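Local coordinates for cytochrome P450 (Rhodococcus erythropolis, PDB 3WEC), which hydroxylates the quinoline nitrogen of aurachin alkaloids as a heme-dependent monooxygenase, a step essential for their antibiotic activity, at residues A[63-75]-A[90-104]. Residues are numbered along the deposited sequence; the frame is centred on the assembly and turned at random.
Sequences LFGKDFANSTFFD and GLGIDGDARPFMLTD. With HEM (protoporphyrin IX containing Fe), chain B.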
loop_
_atom_site.group_PDB
_atom_site.type_symbol
_atom_site.label_atom_id
_atom_site.label_comp_id
_atom_site.label_asym_id
_atom_site.label_seq_id
_atom_site.Cartn_x
_atom_site.Cartn_y
_atom_site.Cartn_z
ATOM N N LEU A 63 8.048 -14.653 -15.743
ATOM C CA LEU A 63 9.286 -15.220 -15.193
ATOM C C LEU A 63 9.556 -14.752 -13.754
ATOM O O LEU A 63 10.525 -15.186 -13.127
ATOM C CB LEU A 63 10.493 -14.894 -16.095
ATOM C CG LEU A 63 10.502 -15.308 -17.588
ATOM C CD1 LEU A 63 11.932 -15.446 -18.123
ATOM C CD2 LEU A 63 9.699 -16.580 -17.857
ATOM N N PHE A 64 8.711 -13.860 -13.246
ATOM C CA PHE A 64 8.811 -13.400 -11.857
ATOM C C PHE A 64 7.524 -13.583 -11.092
ATOM O O PHE A 64 6.448 -13.256 -11.605
ATOM C CB PHE A 64 9.252 -11.938 -11.798
ATOM C CG PHE A 64 10.702 -11.770 -12.058
ATOM C CD1 PHE A 64 11.176 -11.637 -13.361
ATOM C CD2 PHE A 64 11.606 -11.814 -11.013
ATOM C CE1 PHE A 64 12.534 -11.516 -13.611
ATOM C CE2 PHE A 64 12.961 -11.692 -11.258
ATOM C CZ PHE A 64 13.429 -11.551 -12.558
ATOM N N GLY A 65 7.639 -14.086 -9.860
ATOM C CA GLY A 65 6.463 -14.348 -9.014
ATOM C C GLY A 65 6.529 -13.816 -7.589
ATOM O O GLY A 65 7.420 -13.052 -7.251
ATOM N N LYS A 66 5.587 -14.250 -6.746
ATOM C CA LYS A 66 5.376 -13.632 -5.424
ATOM C C LYS A 66 5.196 -14.658 -4.312
ATOM O O LYS A 66 4.778 -14.311 -3.211
ATOM C CB LYS A 66 4.168 -12.692 -5.450
ATOM C CG LYS A 66 4.358 -11.419 -6.255
ATOM C CD LYS A 66 3.264 -10.383 -5.978
ATOM C CE LYS A 66 3.566 -9.531 -4.766
ATOM N NZ LYS A 66 2.750 -8.292 -4.742
ATOM N N ASP A 67 5.477 -15.918 -4.612
ATOM C CA ASP A 67 5.492 -16.988 -3.609
ATOM C C ASP A 67 6.566 -16.746 -2.537
ATOM O O ASP A 67 7.503 -17.526 -2.391
ATOM C CB ASP A 67 5.738 -18.330 -4.286
ATOM C CG ASP A 67 5.387 -19.502 -3.398
ATOM O OD1 ASP A 67 5.252 -19.316 -2.172
ATOM O OD2 ASP A 67 5.229 -20.615 -3.932
ATOM N N PHE A 68 6.409 -15.675 -1.765
ATOM C CA PHE A 68 7.454 -15.255 -0.828
ATOM C C PHE A 68 7.747 -16.179 0.374
ATOM O O PHE A 68 8.880 -16.248 0.829
ATOM C CB PHE A 68 7.207 -13.810 -0.390
ATOM C CG PHE A 68 7.928 -12.798 -1.240
ATOM C CD1 PHE A 68 9.219 -12.369 -0.893
ATOM C CD2 PHE A 68 7.339 -12.289 -2.388
ATOM C CE1 PHE A 68 9.898 -11.439 -1.669
ATOM C CE2 PHE A 68 8.014 -11.363 -3.173
ATOM C CZ PHE A 68 9.289 -10.937 -2.816
ATOM N N ALA A 69 6.742 -16.903 0.866
ATOM C CA ALA A 69 6.921 -17.753 2.050
ATOM C C ALA A 69 7.761 -18.987 1.742
ATOM O O ALA A 69 8.478 -19.501 2.609
ATOM C CB ALA A 69 5.578 -18.144 2.628
ATOM N N ASN A 70 7.691 -19.454 0.501
ATOM C CA ASN A 70 8.501 -20.594 0.089
ATOM C C ASN A 70 9.834 -20.206 -0.551
ATOM O O ASN A 70 10.520 -21.058 -1.103
ATOM C CB ASN A 70 7.690 -21.526 -0.808
ATOM C CG ASN A 70 6.478 -22.094 -0.095
ATOM O OD1 ASN A 70 6.606 -22.849 0.876
ATOM N ND2 ASN A 70 5.291 -21.724 -0.562
ATOM N N SER A 71 10.195 -18.924 -0.454
ATOM C CA SER A 71 11.497 -18.425 -0.932
ATOM C C SER A 71 12.538 -18.452 0.186
ATOM O O SER A 71 12.184 -18.569 1.352
ATOM C CB SER A 71 11.366 -17.011 -1.498
ATOM O OG SER A 71 11.313 -16.044 -0.458
ATOM N N THR A 72 13.820 -18.371 -0.175
ATOM C CA THR A 72 14.894 -18.265 0.810
ATOM C C THR A 72 15.053 -16.832 1.327
ATOM O O THR A 72 15.864 -16.588 2.225
ATOM C CB THR A 72 16.262 -18.688 0.233
ATOM O OG1 THR A 72 16.463 -18.033 -1.026
ATOM C CG2 THR A 72 16.371 -20.211 0.067
ATOM N N PHE A 73 14.288 -15.888 0.779
ATOM C CA PHE A 73 14.528 -14.476 1.078
ATOM C C PHE A 73 14.522 -14.099 2.562
ATOM O O PHE A 73 15.373 -13.313 3.007
ATOM C CB PHE A 73 13.580 -13.558 0.307
ATOM C CG PHE A 73 13.704 -12.121 0.705
ATOM C CD1 PHE A 73 14.897 -11.439 0.507
ATOM C CD2 PHE A 73 12.648 -11.466 1.314
ATOM C CE1 PHE A 73 15.030 -10.123 0.899
ATOM C CE2 PHE A 73 12.772 -10.151 1.702
ATOM C CZ PHE A 73 13.965 -9.480 1.496
ATOM N N PHE A 74 13.566 -14.639 3.313
ATOM C CA PHE A 74 13.434 -14.304 4.732
ATOM C C PHE A 74 14.491 -14.997 5.550
ATOM O O PHE A 74 15.042 -14.417 6.492
ATOM C CB PHE A 74 12.052 -14.653 5.261
ATOM C CG PHE A 74 10.945 -13.931 4.553
ATOM C CD1 PHE A 74 10.855 -12.552 4.618
ATOM C CD2 PHE A 74 10.003 -14.631 3.811
ATOM C CE1 PHE A 74 9.848 -11.871 3.954
ATOM C CE2 PHE A 74 8.983 -13.962 3.153
ATOM C CZ PHE A 74 8.906 -12.585 3.221
ATOM N N ASP A 75 14.782 -16.238 5.184
ATOM C CA ASP A 75 15.899 -16.924 5.779
ATOM C C ASP A 75 17.112 -16.021 5.625
ATOM O O ASP A 75 17.793 -15.743 6.606
ATOM C CB ASP A 75 16.124 -18.310 5.141
ATOM C CG ASP A 75 14.995 -19.300 5.441
ATOM O OD1 ASP A 75 14.091 -18.973 6.239
ATOM O OD2 ASP A 75 14.995 -20.404 4.870
ATOM N N GLY A 90 2.291 -12.682 4.556
ATOM C CA GLY A 90 3.183 -13.413 3.657
ATOM C C GLY A 90 4.359 -14.176 4.278
ATOM O O GLY A 90 5.092 -14.883 3.572
ATOM N N LEU A 91 4.567 -14.007 5.585
ATOM C CA LEU A 91 5.033 -15.128 6.401
ATOM C C LEU A 91 3.780 -15.995 6.422
ATOM O O LEU A 91 3.784 -17.142 6.891
ATOM C CB LEU A 91 5.383 -14.676 7.816
ATOM C CG LEU A 91 6.813 -14.383 8.266
ATOM C CD1 LEU A 91 7.754 -14.018 7.123
ATOM C CD2 LEU A 91 6.792 -13.319 9.367
ATOM N N GLY A 92 2.708 -15.417 5.879
ATOM C CA GLY A 92 1.407 -16.059 5.776
ATOM C C GLY A 92 0.884 -16.395 7.149
ATOM O O GLY A 92 1.300 -15.807 8.142
ATOM N N ILE A 93 -0.044 -17.334 7.213
ATOM C CA ILE A 93 -0.456 -17.880 8.503
ATOM C C ILE A 93 -0.214 -19.396 8.500
ATOM O O ILE A 93 -0.894 -20.137 7.783
ATOM C CB ILE A 93 -1.907 -17.460 8.910
ATOM C CG1 ILE A 93 -2.955 -17.937 7.894
ATOM C CG2 ILE A 93 -1.993 -15.941 9.108
ATOM C CD1 ILE A 93 -4.318 -18.201 8.495
ATOM N N ASP A 94 0.798 -19.830 9.260
ATOM C CA ASP A 94 1.223 -21.253 9.341
ATOM C C ASP A 94 1.797 -21.783 8.015
ATOM O O ASP A 94 1.434 -22.880 7.564
ATOM C CB ASP A 94 0.078 -22.184 9.820
ATOM C CG ASP A 94 -0.520 -21.769 11.166
ATOM O OD1 ASP A 94 0.237 -21.381 12.085
ATOM O OD2 ASP A 94 -1.759 -21.849 11.306
ATOM N N GLY A 95 2.674 -21.001 7.390
ATOM C CA GLY A 95 3.273 -21.399 6.112
ATOM C C GLY A 95 2.449 -20.987 4.898
ATOM O O GLY A 95 3.006 -20.553 3.888
ATOM N N ASP A 96 1.124 -21.119 5.010
ATOM C CA ASP A 96 0.156 -20.763 3.958
ATOM C C ASP A 96 0.004 -19.227 3.750
ATOM O O ASP A 96 -0.808 -18.566 4.407
ATOM C CB ASP A 96 -1.201 -21.426 4.268
ATOM C CG ASP A 96 -2.047 -21.670 3.023
ATOM O OD1 ASP A 96 -1.584 -21.359 1.904
ATOM O OD2 ASP A 96 -3.183 -22.169 3.171
ATOM N N ALA A 97 0.794 -18.676 2.828
ATOM C CA ALA A 97 0.670 -17.271 2.428
ATOM C C ALA A 97 -0.329 -17.081 1.283
ATOM O O ALA A 97 -0.543 -15.955 0.797
ATOM C CB ALA A 97 2.030 -16.703 2.041
ATOM N N ARG A 98 -0.941 -18.184 0.868
ATOM C CA ARG A 98 -1.758 -18.229 -0.343
ATOM C C ARG A 98 -2.953 -17.250 -0.376
ATOM O O ARG A 98 -3.068 -16.452 -1.314
ATOM C CB ARG A 98 -2.245 -19.658 -0.602
ATOM C CG ARG A 98 -1.293 -20.585 -1.342
ATOM C CD ARG A 98 -2.034 -21.873 -1.644
ATOM N NE ARG A 98 -3.388 -21.631 -2.190
ATOM C CZ ARG A 98 -4.546 -21.794 -1.528
ATOM N NH1 ARG A 98 -4.566 -22.206 -0.261
ATOM N NH2 ARG A 98 -5.697 -21.532 -2.134
ATOM N N PRO A 99 -3.853 -17.312 0.628
ATOM C CA PRO A 99 -4.976 -16.398 0.470
ATOM C C PRO A 99 -4.586 -14.918 0.658
ATOM O O PRO A 99 -5.463 -14.052 0.603
ATOM C CB PRO A 99 -5.988 -16.882 1.527
ATOM C CG PRO A 99 -5.523 -18.255 1.934
ATOM C CD PRO A 99 -4.028 -18.194 1.800
ATOM N N PHE A 100 -3.286 -14.651 0.827
ATOM C CA PHE A 100 -2.750 -13.286 0.848
ATOM C C PHE A 100 -2.257 -12.768 -0.525
ATOM O O PHE A 100 -1.623 -11.691 -0.610
ATOM C CB PHE A 100 -1.612 -13.162 1.883
ATOM C CG PHE A 100 -2.052 -13.345 3.309
ATOM C CD1 PHE A 100 -3.354 -13.033 3.709
ATOM C CD2 PHE A 100 -1.148 -13.806 4.267
ATOM C CE1 PHE A 100 -3.747 -13.202 5.032
ATOM C CE2 PHE A 100 -1.532 -13.965 5.595
ATOM C CZ PHE A 100 -2.830 -13.664 5.977
ATOM N N MET A 101 -2.517 -13.545 -1.586
ATOM C CA MET A 101 -2.100 -13.186 -2.952
ATOM C C MET A 101 -0.587 -13.104 -3.106
ATOM O O MET A 101 -0.106 -12.566 -4.105
ATOM C CB MET A 101 -2.701 -11.833 -3.384
ATOM C CG MET A 101 -4.201 -11.654 -3.185
ATOM S SD MET A 101 -5.256 -12.309 -4.477
ATOM C CE MET A 101 -6.867 -12.110 -3.711
ATOM N N LEU A 102 0.165 -13.564 -2.097
ATOM C CA LEU A 102 1.608 -13.814 -2.236
ATOM C C LEU A 102 1.794 -15.187 -2.852
ATOM O O LEU A 102 2.334 -16.126 -2.240
ATOM C CB LEU A 102 2.351 -13.702 -0.905
ATOM C CG LEU A 102 2.374 -12.329 -0.215
ATOM C CD1 LEU A 102 3.679 -12.222 0.538
ATOM C CD2 LEU A 102 2.268 -11.149 -1.165
ATOM N N THR A 103 1.294 -15.296 -4.076
ATOM C CA THR A 103 1.273 -16.552 -4.809
ATOM C C THR A 103 1.163 -16.310 -6.314
ATOM O O THR A 103 0.882 -15.204 -6.772
ATOM C CB THR A 103 0.161 -17.501 -4.302
ATOM O OG1 THR A 103 0.300 -18.777 -4.943
ATOM C CG2 THR A 103 -1.259 -16.937 -4.542
ATOM N N ASP A 104 1.390 -17.369 -7.069
ATOM C CA ASP A 104 1.472 -17.308 -8.514
ATOM C C ASP A 104 0.398 -18.211 -9.048
ATOM O O ASP A 104 -0.140 -19.020 -8.303
ATOM C CB ASP A 104 2.833 -17.850 -8.969
ATOM C CG ASP A 104 3.979 -17.302 -8.152
ATOM O OD1 ASP A 104 3.912 -16.098 -7.778
ATOM O OD2 ASP A 104 4.935 -18.074 -7.892
HETATM C CHA HEM B . -1.414 -5.198 -4.233
HETATM C CHB HEM B . -0.191 -0.388 -3.964
HETATM C CHC HEM B . -4.548 0.612 -1.935
HETATM C CHD HEM B . -5.678 -4.308 -2.040
HETATM C C1A HEM B . -0.745 -3.916 -4.257
HETATM C C2A HEM B . 0.695 -3.808 -4.662
HETATM C C3A HEM B . 1.015 -2.402 -4.582
HETATM C C4A HEM B . -0.229 -1.801 -4.107
HETATM C CMA HEM B . 2.368 -1.723 -4.899
HETATM C CAA HEM B . 1.724 -4.842 -5.136
HETATM C CBA HEM B . 1.481 -4.915 -6.655
HETATM C CGA HEM B . 2.586 -5.713 -7.374
HETATM O O1A HEM B . 3.270 -6.590 -6.768
HETATM O O2A HEM B . 2.758 -5.503 -8.608
HETATM C C1B HEM B . -1.326 0.295 -3.349
HETATM C C2B HEM B . -1.295 1.754 -3.289
HETATM C C3B HEM B . -2.565 2.004 -2.663
HETATM C C4B HEM B . -3.181 0.699 -2.449
HETATM C CMB HEM B . -0.246 2.759 -3.677
HETATM C CAB HEM B . -3.050 3.372 -2.343
HETATM C CBB HEM B . -3.598 3.601 -1.176
HETATM C C1C HEM B . -5.261 -0.642 -1.824
HETATM C C2C HEM B . -6.541 -0.760 -1.123
HETATM C C3C HEM B . -6.835 -2.208 -1.164
HETATM C C4C HEM B . -5.741 -2.869 -1.848
HETATM C CMC HEM B . -7.308 0.385 -0.521
HETATM C CAC HEM B . -7.997 -2.957 -0.583
HETATM C CBC HEM B . -9.080 -2.353 -0.148
HETATM C C1D HEM B . -4.534 -5.027 -2.616
HETATM C C2D HEM B . -4.632 -6.458 -2.893
HETATM C C3D HEM B . -3.345 -6.760 -3.547
HETATM C C4D HEM B . -2.710 -5.434 -3.625
HETATM C CMD HEM B . -5.753 -7.394 -2.502
HETATM C CAD HEM B . -2.831 -8.089 -4.022
HETATM C CBD HEM B . -3.130 -8.153 -5.539
HETATM C CGD HEM B . -2.694 -9.434 -6.168
HETATM O O1D HEM B . -3.422 -9.883 -7.099
HETATM O O2D HEM B . -1.639 -10.010 -5.744
HETATM N NA HEM B . -1.414 -2.645 -4.005
HETATM N NB HEM B . -2.455 -0.346 -2.921
HETATM N NC HEM B . -4.792 -1.894 -2.321
HETATM N ND HEM B . -3.418 -4.406 -3.097
HETATM FE FE HEM B . -3.013 -2.358 -2.879
HETATM O O HOH W 1 -1.837 -2.250 -0.700
#
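Asp-104 turns CG beside its own backbone N (chi1 -46°), and this carries the carboxylate to the backbone of Lys-66. Asp-104 OD1 accepts from Lys-66 N at 2.7 Å through its syn lone pair, and the bond is nearly straight (167°). The same oxygen lies close to CA of Gly-65, the last residue of strand 64-65. OD2 lies against Asp-67 CB.

The chain of Lys-66 bends at chi3 (85°), crosses Leu-102 and runs to the heme. Lys-66 CE passes CD2 of Leu-102 at 4.2 Å. Lys-66 NZ then donates to O1A of a heme propionate at 2.7 Å and also hydrogen-bonds to the oxygen O13 of the bound aurachin intermediate. Arg-305 and His-359 lie near the same lysine and also hydrogen-bond to the heme. From the other segment, Met-101 CB packs against the second propionate.

The backbones also meet: Asp-67 CA makes a CA-H...O contact of 3.5 Å with Leu-102 O. Leu-102 CD1 meets Phe-68 CB. Further along, Ala-69 CB touches Ala-97 CB at 3.9 Å. Leu-91 sets CD1 over the centre of the Phe-74 ring, 4.0 Å from its centroid, as a CH-pi contact. Phe-73 CD2 covers the opposite face, offset toward the rim.

Lys-66, Phe-68, Phe-100 and Leu-102 all line the pocket of the bound aurachin intermediate. The contact joins two parts of the cytochrome P450 B-C region, which leads through helix 73-81 (probably the B' helix) to helix 107-121 (the C helix) and walls the active site beside the heme propionates.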